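Local coordinates for protein soluble lytic murein transglycosylase (Pseudomonas aeruginosa, PDB 5OHU) that probably cleaves the glycan strands of bacterial peptidoglycan as a lytic transglycosylase, a lyase of the Slt family, at residues Leu316-Leu320 and Gly321-Glu325; Arg349-Gln352 and Leu353-Asn357; Cys130-Gly133 and Gln134-Gly138; Thr165-Gly168 and Leu169-Gly172. All blocks are in the same frame, centred on the assembly; numbering follows the deposited sequence.

The four contacts are local ones on the helices of a largely helical chain and fall into two pairs. Interactions 1 and 2, with centres about 11 Å apart, involve helices 307-319, 323-330 and 341-354: CD1 of Trp323 comes within 3.5 Å of Leu353 O, and Asp324 lies against Ala354. Interactions 3 and 4, about 10 Å between centres, belong to two helices tied by the Cys130-Cys163 disulfide, where Leu166 CD1 packs 3.4 Å from Gly133 C. Centres of the two pairs lie 55 to 63 Å apart, and interaction 2 sits across the chain's centre from interactions 3 and 4. A phosphate ion bound at interaction 3 probably comes from the crystallisation liquor.

Interaction 1: Leu316-Leu320 and Gly321-Glu325; sequences LLLRL and GRWDE
Leu317 O is gripped twice at the end of helix 307-319: by Arg322 N at 2.9 Å, with 160° at the hydrogen, and weakly by Leu320 N at 3.2 Å. Leu318 O takes the N-H of Gly321 at 3.1 Å from well above its carbonyl plane. Over the turn, the Arg322 side chain folds back beside Leu317: CD2 of the leucine sits over one face of the guanidinium, 3.7 Å from Arg322 NE, and CB of Leu320 touches Arg322 CD at 4.0 Å. A bend at chi3 (62°) turns the guanidinium toward Glu325, and the group grips that carboxylate side-on. NE bonds to OE1 from above the carboxylate plane, whereas Arg322 NH2 reaches Glu325 OE2 on its syn side at 2.8 Å, nearly straight at 171°. Both bonds lie close to the guanidinium plane, so the pair limits its rotation while Leu317 covers one face. The bonds from Arg322 N and Gly321 N, with Gly321 at positive phi, make a Schellman motif that ends one helix; Arg322 follows at the N-cap position of helix 323-330. The indole of Trp323 reaches back to Leu318, the two side chains crossing at about a right angle, with Trp323 CZ3 3.5 Å from Leu318 O and 4.2 Å from Leu318 CD2. Gly321 O lies over one indole face, and Leu353 and Ala354 of helix 341-354 also touch Trp323.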
loop_
_atom_site.group_PDB
_atom_site.type_symbol
_atom_site.label_atom_id
_atom_site.label_comp_id
_atom_site.label_asym_id
_atom_site.label_seq_id
_atom_site.Cartn_x
_atom_site.Cartn_y
_atom_site.Cartn_z
ATOM N N LEU A 316 4.094 -20.615 10.689
ATOM C CA LEU A 316 4.014 -21.096 12.055
ATOM C C LEU A 316 4.737 -22.431 12.198
ATOM O O LEU A 316 5.467 -22.646 13.170
ATOM C CB LEU A 316 2.546 -21.208 12.472
ATOM C CG LEU A 316 2.216 -21.738 13.873
ATOM C CD1 LEU A 316 2.965 -20.969 14.950
ATOM C CD2 LEU A 316 0.728 -21.647 14.138
ATOM N N LEU A 317 4.573 -23.330 11.223
ATOM C CA LEU A 317 5.314 -24.588 11.269
ATOM C C LEU A 317 6.814 -24.330 11.270
ATOM O O LEU A 317 7.567 -25.005 11.974
ATOM C CB LEU A 317 4.914 -25.483 10.093
ATOM C CG LEU A 317 3.487 -26.041 10.184
ATOM C CD1 LEU A 317 3.015 -26.575 8.839
ATOM C CD2 LEU A 317 3.432 -27.136 11.272
ATOM N N LEU A 318 7.261 -23.350 10.485
ATOM C CA LEU A 318 8.680 -23.014 10.460
ATOM C C LEU A 318 9.125 -22.443 11.800
ATOM O O LEU A 318 10.194 -22.792 12.306
ATOM C CB LEU A 318 8.967 -22.014 9.334
ATOM C CG LEU A 318 8.778 -22.476 7.879
ATOM C CD1 LEU A 318 8.883 -21.259 6.989
ATOM C CD2 LEU A 318 9.792 -23.524 7.442
ATOM N N ARG A 319 8.319 -21.563 12.393
ATOM C CA ARG A 319 8.682 -21.042 13.707
ATOM C C ARG A 319 8.759 -22.162 14.737
ATOM O O ARG A 319 9.559 -22.094 15.673
ATOM C CB ARG A 319 7.684 -19.981 14.162
ATOM C CG ARG A 319 8.121 -19.218 15.421
ATOM C CD ARG A 319 9.043 -18.053 15.107
ATOM N NE ARG A 319 9.238 -17.227 16.300
ATOM C CZ ARG A 319 9.651 -15.962 16.294
ATOM N NH1 ARG A 319 9.908 -15.338 15.154
ATOM N NH2 ARG A 319 9.806 -15.319 17.434
ATOM N N LEU A 320 7.957 -23.205 14.580
ATOM C CA LEU A 320 7.963 -24.268 15.567
ATOM C C LEU A 320 8.997 -25.334 15.265
ATOM O O LEU A 320 9.079 -26.316 16.008
ATOM C CB LEU A 320 6.580 -24.910 15.673
ATOM C CG LEU A 320 5.535 -23.943 16.258
ATOM C CD1 LEU A 320 4.136 -24.379 15.820
ATOM C CD2 LEU A 320 5.638 -23.819 17.777
ATOM N N GLY A 321 9.767 -25.177 14.190
ATOM C CA GLY A 321 10.729 -26.196 13.826
ATOM C C GLY A 321 10.135 -27.470 13.267
ATOM O O GLY A 321 10.780 -28.521 13.331
ATOM N N ARG A 322 8.921 -27.416 12.721
ATOM C CA ARG A 322 8.264 -28.604 12.170
ATOM C C ARG A 322 8.497 -28.695 10.658
ATOM O O ARG A 322 7.608 -28.481 9.817
ATOM C CB ARG A 322 6.786 -28.592 12.562
ATOM C CG ARG A 322 6.644 -28.907 14.097
ATOM C CD ARG A 322 5.291 -28.555 14.734
ATOM N NE ARG A 322 4.165 -29.297 14.164
ATOM C CZ ARG A 322 2.912 -29.243 14.622
ATOM N NH1 ARG A 322 2.610 -28.503 15.681
ATOM N NH2 ARG A 322 1.954 -29.930 14.016
ATOM N N TRP A 323 9.739 -29.062 10.324
ATOM C CA TRP A 323 10.198 -28.998 8.938
ATOM C C TRP A 323 9.451 -29.979 8.032
ATOM O O TRP A 323 9.078 -29.618 6.908
ATOM C CB TRP A 323 11.694 -29.288 8.875
ATOM C CG TRP A 323 12.494 -28.698 9.967
ATOM C CD1 TRP A 323 13.369 -29.370 10.789
ATOM C CD2 TRP A 323 12.576 -27.308 10.336
ATOM N NE1 TRP A 323 13.965 -28.490 11.653
ATOM C CE2 TRP A 323 13.497 -27.224 11.401
ATOM C CE3 TRP A 323 11.955 -26.129 9.869
ATOM C CZ2 TRP A 323 13.811 -26.019 12.021
ATOM C CZ3 TRP A 323 12.266 -24.902 10.494
ATOM C CH2 TRP A 323 13.187 -24.865 11.565
ATOM N N ASP A 324 9.262 -31.227 8.481
ATOM C CA ASP A 324 8.545 -32.238 7.690
ATOM C C ASP A 324 7.194 -31.710 7.227
ATOM O O ASP A 324 6.846 -31.775 6.043
ATOM C CB ASP A 324 8.314 -33.503 8.528
ATOM C CG ASP A 324 9.548 -34.347 8.700
ATOM O OD1 ASP A 324 10.369 -34.430 7.768
ATOM O OD2 ASP A 324 9.679 -34.947 9.786
ATOM N N GLU A 325 6.422 -31.168 8.166
ATOM C CA GLU A 325 5.093 -30.676 7.856
ATOM C C GLU A 325 5.155 -29.413 7.006
ATOM O O GLU A 325 4.346 -29.232 6.087
ATOM C CB GLU A 325 4.332 -30.437 9.157
ATOM C CG GLU A 325 4.126 -31.716 9.950
ATOM C CD GLU A 325 3.760 -31.449 11.396
ATOM O OE1 GLU A 325 4.672 -31.443 12.271
ATOM O OE2 GLU A 325 2.550 -31.241 11.651
#

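Interaction 2: Arg349-Gln352 and Leu353-Asn357; sequences RSLQ and LAQPN
Arg349 sends CG trans to its own N (chi1 174°) and bends at chi2 (72°), while Leu353, one turn on, sets CG beside its backbone N (chi1 -74°); the guanidinium and the isobutyl group thereby overlap. CD2 of Leu353 lies over one guanidinium face, off toward the rim, 3.6 Å from Arg349 NH2, and CD1 approaches Arg349 NE at 3.9 Å. In the guanidinium plane, at the edge, OE1 of Gln352 takes a weak bond of 2.8 Å from Arg349 NH1; the same oxygen is also bonded to Tyr365 OH of helix 360-368. Beneath the side chains Leu353 N bonds to Arg349 O at 2.9 Å and Ala354 N to Ser350 O at 2.8 Å. These are the last turns of helix 341-354: Gln355 is the first residue to leave helical angles, yet its N still reaches Leu351 O. Beyond it Pro356, which has no N-H to give, offers a CA-H contact to Gln352 O at 3.2 Å. Apolar carbon on a face and an amide oxygen at the edge suit a guanidinium, which is weakly hydrated above and below its plane and donates within it; the weak bond to Gln352 may limit rotation of the group, one face of which Leu353 partly covers.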
loop_
_atom_site.group_PDB
_atom_site.type_symbol
_atom_site.label_atom_id
_atom_site.label_comp_id
_atom_site.label_asym_id
_atom_site.label_seq_id
_atom_site.Cartn_x
_atom_site.Cartn_y
_atom_site.Cartn_z
ATOM N N ARG A 349 14.361 -25.131 1.573
ATOM C CA ARG A 349 14.996 -24.957 2.879
ATOM C C ARG A 349 14.359 -25.844 3.947
ATOM O O ARG A 349 15.070 -26.415 4.790
ATOM C CB ARG A 349 14.961 -23.475 3.301
ATOM C CG ARG A 349 15.484 -23.200 4.740
ATOM C CD ARG A 349 17.011 -23.375 4.751
ATOM N NE ARG A 349 17.588 -23.216 6.088
ATOM C CZ ARG A 349 18.753 -23.724 6.496
ATOM N NH1 ARG A 349 19.494 -24.457 5.684
ATOM N NH2 ARG A 349 19.169 -23.508 7.731
ATOM N N SER A 350 13.032 -26.001 3.921
ATOM C CA SER A 350 12.422 -26.919 4.878
ATOM C C SER A 350 12.834 -28.359 4.595
ATOM O O SER A 350 13.036 -29.138 5.532
ATOM C CB SER A 350 10.895 -26.772 4.889
ATOM O OG SER A 350 10.320 -27.097 3.632
ATOM N N LEU A 351 12.985 -28.729 3.316
ATOM C CA LEU A 351 13.489 -30.065 2.993
ATOM C C LEU A 351 14.901 -30.263 3.550
ATOM O O LEU A 351 15.201 -31.281 4.185
ATOM C CB LEU A 351 13.457 -30.295 1.471
ATOM C CG LEU A 351 13.862 -31.708 0.993
ATOM C CD1 LEU A 351 13.043 -32.810 1.701
ATOM C CD2 LEU A 351 13.766 -31.880 -0.543
ATOM N N GLN A 352 15.777 -29.283 3.340
ATOM C CA GLN A 352 17.140 -29.378 3.849
ATOM C C GLN A 352 17.161 -29.497 5.373
ATOM O O GLN A 352 17.964 -30.252 5.938
ATOM C CB GLN A 352 17.935 -28.163 3.366
ATOM C CG GLN A 352 19.303 -28.020 3.981
ATOM C CD GLN A 352 20.057 -26.806 3.462
ATOM O OE1 GLN A 352 19.477 -25.741 3.242
ATOM N NE2 GLN A 352 21.359 -26.956 3.292
ATOM N N LEU A 353 16.265 -28.789 6.057
ATOM C CA LEU A 353 16.211 -28.896 7.515
ATOM C C LEU A 353 15.596 -30.221 7.950
ATOM O O LEU A 353 16.016 -30.806 8.957
ATOM C CB LEU A 353 15.432 -27.717 8.101
ATOM C CG LEU A 353 16.160 -26.367 8.104
ATOM C CD1 LEU A 353 15.186 -25.200 8.387
ATOM C CD2 LEU A 353 17.341 -26.342 9.097
ATOM N N ALA A 354 14.617 -30.725 7.191
ATOM C CA ALA A 354 14.014 -32.010 7.530
ATOM C C ALA A 354 14.965 -33.165 7.270
ATOM O O ALA A 354 14.857 -34.210 7.920
ATOM C CB ALA A 354 12.729 -32.226 6.734
ATOM N N GLN A 355 15.889 -33.001 6.331
ATOM C CA GLN A 355 16.781 -34.075 5.893
ATOM C C GLN A 355 18.141 -33.467 5.593
ATOM O O GLN A 355 18.481 -33.190 4.436
ATOM C CB GLN A 355 16.213 -34.799 4.672
ATOM C CG GLN A 355 14.979 -35.618 4.962
ATOM C CD GLN A 355 14.436 -36.280 3.713
ATOM O OE1 GLN A 355 15.192 -36.614 2.793
ATOM N NE2 GLN A 355 13.123 -36.475 3.669
ATOM N N PRO A 356 18.947 -33.226 6.627
ATOM C CA PRO A 356 20.192 -32.469 6.423
ATOM C C PRO A 356 21.170 -33.159 5.505
ATOM O O PRO A 356 22.072 -32.500 4.983
ATOM C CB PRO A 356 20.755 -32.324 7.843
ATOM C CG PRO A 356 19.593 -32.608 8.758
ATOM C CD PRO A 356 18.716 -33.565 8.041
ATOM N N ASN A 357 21.006 -34.449 5.249
ATOM C CA ASN A 357 21.947 -35.179 4.416
ATOM C C ASN A 357 21.431 -35.443 3.001
ATOM O O ASN A 357 22.151 -36.046 2.200
ATOM C CB ASN A 357 22.328 -36.486 5.107
ATOM C CG ASN A 357 23.018 -36.248 6.439
ATOM O OD1 ASN A 357 23.751 -35.270 6.600
ATOM N ND2 ASN A 357 22.772 -37.126 7.407
#

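Interaction 3: Cys130-Gly133 and Gln134-Gly138; sequences CLYG and QYQLG. With PO4 (phosphate ion), chain F.
The Tyr132 ring carries the Gln136 side chain over one face and a phosphate oxygen at its edge. CG of Gln136 stands 4.3 Å from the ring centroid and 15° off the normal, a CH-pi contact, and farther out Gln136 OE1 comes 3.3 Å from Tyr132 CE2, the amide plane turned 35° from the ring. At the rim, near the ring plane, Tyr132 OH donates a hydrogen bond of 2.8 Å to O1 of the phosphate. The neighbouring ring of Tyr135 meets Tyr132 obliquely, CD2 of Tyr135 to CE1 of Tyr132 at 4.1 Å, and brings its OH to 3.3 Å from phosphate O2; both phenols therefore border the anion, which is probably from the crystallisation liquor. The two rings leave the helix with CG opposite the backbone N, whereas Gln136 has its CG beside the N (chi1 -62°), which carries it back under Tyr132. Its NE2 is bonded to Thr148 of helix 142-153, so the amide beside the tyrosine ring is itself held from the next helix. Stacking of Tyr119 on Tyr132 and of His139 on Tyr135 extends this aromatic group. Leu131 and Gln134 lie side by side, pointing the same way, and both touch helix 161-172. Regular bonds one turn apart, such as Gln136 N to Tyr132 O at 2.9 Å, carry the whole arrangement. The helix packs among helices 112-118, 142-153 and 161-172, and with the last it forms a disulfide-linked helix pair through Cys130 and Cys163.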
loop_
_atom_site.group_PDB
_atom_site.type_symbol
_atom_site.label_atom_id
_atom_site.label_comp_id
_atom_site.label_asym_id
_atom_site.label_seq_id
_atom_site.Cartn_x
_atom_site.Cartn_y
_atom_site.Cartn_z
ATOM N N CYS A 130 -23.861 7.194 -7.709
ATOM C CA CYS A 130 -25.216 7.351 -7.180
ATOM C C CYS A 130 -26.117 8.095 -8.148
ATOM O O CYS A 130 -27.269 7.690 -8.356
ATOM C CB CYS A 130 -25.155 8.040 -5.826
ATOM S SG CYS A 130 -24.596 6.797 -4.617
ATOM N N LEU A 131 -25.604 9.164 -8.777
ATOM C CA LEU A 131 -26.363 9.824 -9.833
ATOM C C LEU A 131 -26.678 8.847 -10.959
ATOM O O LEU A 131 -27.763 8.894 -11.544
ATOM C CB LEU A 131 -25.580 11.029 -10.354
ATOM C CG LEU A 131 -25.454 12.155 -9.319
ATOM C CD1 LEU A 131 -24.482 13.225 -9.785
ATOM C CD2 LEU A 131 -26.822 12.749 -9.080
ATOM N N TYR A 132 -25.747 7.936 -11.268
ATOM C CA TYR A 132 -26.016 6.966 -12.330
ATOM C C TYR A 132 -27.120 5.999 -11.927
ATOM O O TYR A 132 -27.982 5.655 -12.748
ATOM C CB TYR A 132 -24.743 6.206 -12.693
ATOM C CG TYR A 132 -24.913 5.261 -13.854
ATOM C CD1 TYR A 132 -25.283 5.734 -15.121
ATOM C CD2 TYR A 132 -24.702 3.888 -13.686
ATOM C CE1 TYR A 132 -25.437 4.857 -16.197
ATOM C CE2 TYR A 132 -24.840 2.997 -14.746
ATOM C CZ TYR A 132 -25.200 3.484 -15.997
ATOM O OH TYR A 132 -25.337 2.590 -17.034
ATOM N N GLY A 133 -27.109 5.545 -10.671
ATOM C CA GLY A 133 -28.229 4.753 -10.181
ATOM C C GLY A 133 -29.559 5.474 -10.316
ATOM O O GLY A 133 -30.562 4.878 -10.717
ATOM N N GLN A 134 -29.583 6.770 -9.994
ATOM C CA GLN A 134 -30.794 7.560 -10.202
ATOM C C GLN A 134 -31.211 7.535 -11.666
ATOM O O GLN A 134 -32.395 7.363 -11.987
ATOM C CB GLN A 134 -30.587 9.009 -9.738
ATOM C CG GLN A 134 -30.468 9.198 -8.222
ATOM C CD GLN A 134 -30.191 10.649 -7.812
ATOM O OE1 GLN A 134 -29.352 10.909 -6.945
ATOM N NE2 GLN A 134 -30.884 11.597 -8.444
ATOM N N TYR A 135 -30.251 7.697 -12.572
ATOM C CA TYR A 135 -30.580 7.615 -13.990
ATOM C C TYR A 135 -31.223 6.271 -14.323
ATOM O O TYR A 135 -32.208 6.207 -15.071
ATOM C CB TYR A 135 -29.329 7.821 -14.841
ATOM C CG TYR A 135 -29.548 7.441 -16.287
ATOM C CD1 TYR A 135 -30.054 8.370 -17.195
ATOM C CD2 TYR A 135 -29.283 6.159 -16.741
ATOM C CE1 TYR A 135 -30.277 8.032 -18.502
ATOM C CE2 TYR A 135 -29.496 5.808 -18.061
ATOM C CZ TYR A 135 -29.999 6.746 -18.927
ATOM O OH TYR A 135 -30.214 6.436 -20.243
ATOM N N GLN A 136 -30.645 5.179 -13.819
ATOM C CA GLN A 136 -31.215 3.869 -14.105
ATOM C C GLN A 136 -32.633 3.755 -13.557
ATOM O O GLN A 136 -33.519 3.239 -14.243
ATOM C CB GLN A 136 -30.322 2.759 -13.549
ATOM C CG GLN A 136 -28.945 2.737 -14.173
ATOM C CD GLN A 136 -27.997 1.769 -13.506
ATOM O OE1 GLN A 136 -27.357 0.964 -14.181
ATOM N NE2 GLN A 136 -27.894 1.839 -12.177
ATOM N N LEU A 137 -32.879 4.257 -12.339
ATOM C CA LEU A 137 -34.222 4.131 -11.776
ATOM C C LEU A 137 -35.242 4.898 -12.608
ATOM O O LEU A 137 -36.353 4.409 -12.840
ATOM C CB LEU A 137 -34.258 4.600 -10.320
ATOM C CG LEU A 137 -33.571 3.670 -9.327
ATOM C CD1 LEU A 137 -33.920 4.072 -7.906
ATOM C CD2 LEU A 137 -33.984 2.258 -9.608
ATOM N N GLY A 138 -34.886 6.086 -13.084
ATOM C CA GLY A 138 -35.835 6.840 -13.876
ATOM C C GLY A 138 -35.830 6.598 -15.371
ATOM O O GLY A 138 -36.556 7.293 -16.092
HETATM P P PO4 F . -27.094 3.108 -20.679
HETATM O O1 PO4 F . -26.964 3.239 -19.180
HETATM O O2 PO4 F . -28.001 4.189 -21.220
HETATM O O3 PO4 F . -27.674 1.755 -21.031
HETATM O O4 PO4 F . -25.716 3.239 -21.283
#

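Interaction 4: Thr165-Gly168 and Leu169-Gly172; sequences TLFG and LWQG
Leu169 starts with CB 3.5 Å from Leu166 O; its CG then sits 3.4 Å from Thr165 O, and at the tip CD1 lies 3.9 Å from that same carbonyl oxygen and 4.5 Å from CG2 of Thr165. Placing CG beside the backbone N (chi1 -65°) leans the leucine back along the helix, over the peptide oxygen that its own N bonds at 2.9 Å. Trp170 takes the other course: CG is trans to N (chi1 -174°), CB packs 3.3 Å from Leu166 O, and Phe167 O lies at the indole's edge, near its plane. The aromatic pair meets only lightly, Phe167 CD1 to Trp170 CE3 at 4.4 Å, the contact being oblique to the phenyl ring. Trp153 of helix 142-153 meets both, edge-to-face with Phe167 and with planes at about 55° to Trp170. Backbone bonds run on to the end of the helix, Gly172 N reaching Gly168 O at 2.8 Å. Leu166 and Leu169 also touch Leu137 of helix 126-138, while Phe167 and Trp170 reach helix 178-190. Helix 161-172 thus packs in an alpha-helical superhelix against helices 126-138 and 142-153, which precede it, and 178-190, which follows.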
loop_
_atom_site.group_PDB
_atom_site.type_symbol
_atom_site.label_atom_id
_atom_site.label_comp_id
_atom_site.label_asym_id
_atom_site.label_seq_id
_atom_site.Cartn_x
_atom_site.Cartn_y
_atom_site.Cartn_z
ATOM N N THR A 165 -30.227 10.477 -1.956
ATOM C CA THR A 165 -31.347 10.585 -2.887
ATOM C C THR A 165 -31.660 9.235 -3.529
ATOM O O THR A 165 -32.823 8.825 -3.624
ATOM C CB THR A 165 -31.014 11.623 -3.951
ATOM O OG1 THR A 165 -31.025 12.918 -3.350
ATOM C CG2 THR A 165 -32.025 11.568 -5.094
ATOM N N LEU A 166 -30.623 8.529 -3.978
ATOM C CA LEU A 166 -30.809 7.204 -4.562
ATOM C C LEU A 166 -31.445 6.254 -3.559
ATOM O O LEU A 166 -32.427 5.568 -3.873
ATOM C CB LEU A 166 -29.460 6.656 -5.027
ATOM C CG LEU A 166 -29.465 5.254 -5.641
ATOM C CD1 LEU A 166 -30.247 5.247 -6.954
ATOM C CD2 LEU A 166 -28.044 4.784 -5.868
ATOM N N PHE A 167 -30.884 6.199 -2.346
ATOM C CA PHE A 167 -31.430 5.331 -1.310
ATOM C C PHE A 167 -32.886 5.681 -1.040
ATOM O O PHE A 167 -33.720 4.787 -0.881
ATOM C CB PHE A 167 -30.614 5.452 -0.015
ATOM C CG PHE A 167 -29.154 5.074 -0.163
ATOM C CD1 PHE A 167 -28.727 4.240 -1.201
ATOM C CD2 PHE A 167 -28.210 5.571 0.747
ATOM C CE1 PHE A 167 -27.387 3.904 -1.337
ATOM C CE2 PHE A 167 -26.884 5.237 0.637
ATOM C CZ PHE A 167 -26.455 4.392 -0.415
ATOM N N GLY A 168 -33.196 6.985 -0.983
ATOM C CA GLY A 168 -34.582 7.421 -0.874
ATOM C C GLY A 168 -35.470 6.868 -1.975
ATOM O O GLY A 168 -36.580 6.394 -1.716
ATOM N N LEU A 169 -35.015 6.946 -3.227
ATOM C CA LEU A 169 -35.814 6.380 -4.310
ATOM C C LEU A 169 -35.952 4.878 -4.143
ATOM O O LEU A 169 -37.032 4.309 -4.343
ATOM C CB LEU A 169 -35.186 6.694 -5.661
ATOM C CG LEU A 169 -35.165 8.168 -6.020
ATOM C CD1 LEU A 169 -34.294 8.350 -7.257
ATOM C CD2 LEU A 169 -36.588 8.661 -6.258
ATOM N N TRP A 170 -34.852 4.232 -3.766
ATOM C CA TRP A 170 -34.814 2.788 -3.590
ATOM C C TRP A 170 -35.721 2.354 -2.442
ATOM O O TRP A 170 -36.502 1.406 -2.571
ATOM C CB TRP A 170 -33.356 2.417 -3.343
ATOM C CG TRP A 170 -32.980 1.012 -3.250
ATOM C CD1 TRP A 170 -33.204 0.026 -4.167
ATOM C CD2 TRP A 170 -32.190 0.434 -2.211
ATOM N NE1 TRP A 170 -32.625 -1.146 -3.738
ATOM C CE2 TRP A 170 -32.004 -0.921 -2.536
ATOM C CE3 TRP A 170 -31.647 0.927 -1.018
ATOM C CZ2 TRP A 170 -31.293 -1.792 -1.713
ATOM C CZ3 TRP A 170 -30.938 0.064 -0.206
ATOM C CH2 TRP A 170 -30.762 -1.283 -0.560
ATOM N N GLN A 171 -35.638 3.054 -1.311
ATOM C CA GLN A 171 -36.565 2.814 -0.209
ATOM C C GLN A 171 -38.008 3.091 -0.623
ATOM O O GLN A 171 -38.924 2.371 -0.216
ATOM C CB GLN A 171 -36.172 3.684 0.984
ATOM C CG GLN A 171 -37.086 3.577 2.185
ATOM C CD GLN A 171 -36.665 4.514 3.294
ATOM O OE1 GLN A 171 -36.287 5.660 3.043
ATOM N NE2 GLN A 171 -36.701 4.026 4.529
ATOM N N GLY A 172 -38.228 4.139 -1.419
ATOM C CA GLY A 172 -39.572 4.452 -1.867
ATOM C C GLY A 172 -40.182 3.359 -2.718
ATOM O O GLY A 172 -41.404 3.210 -2.763
#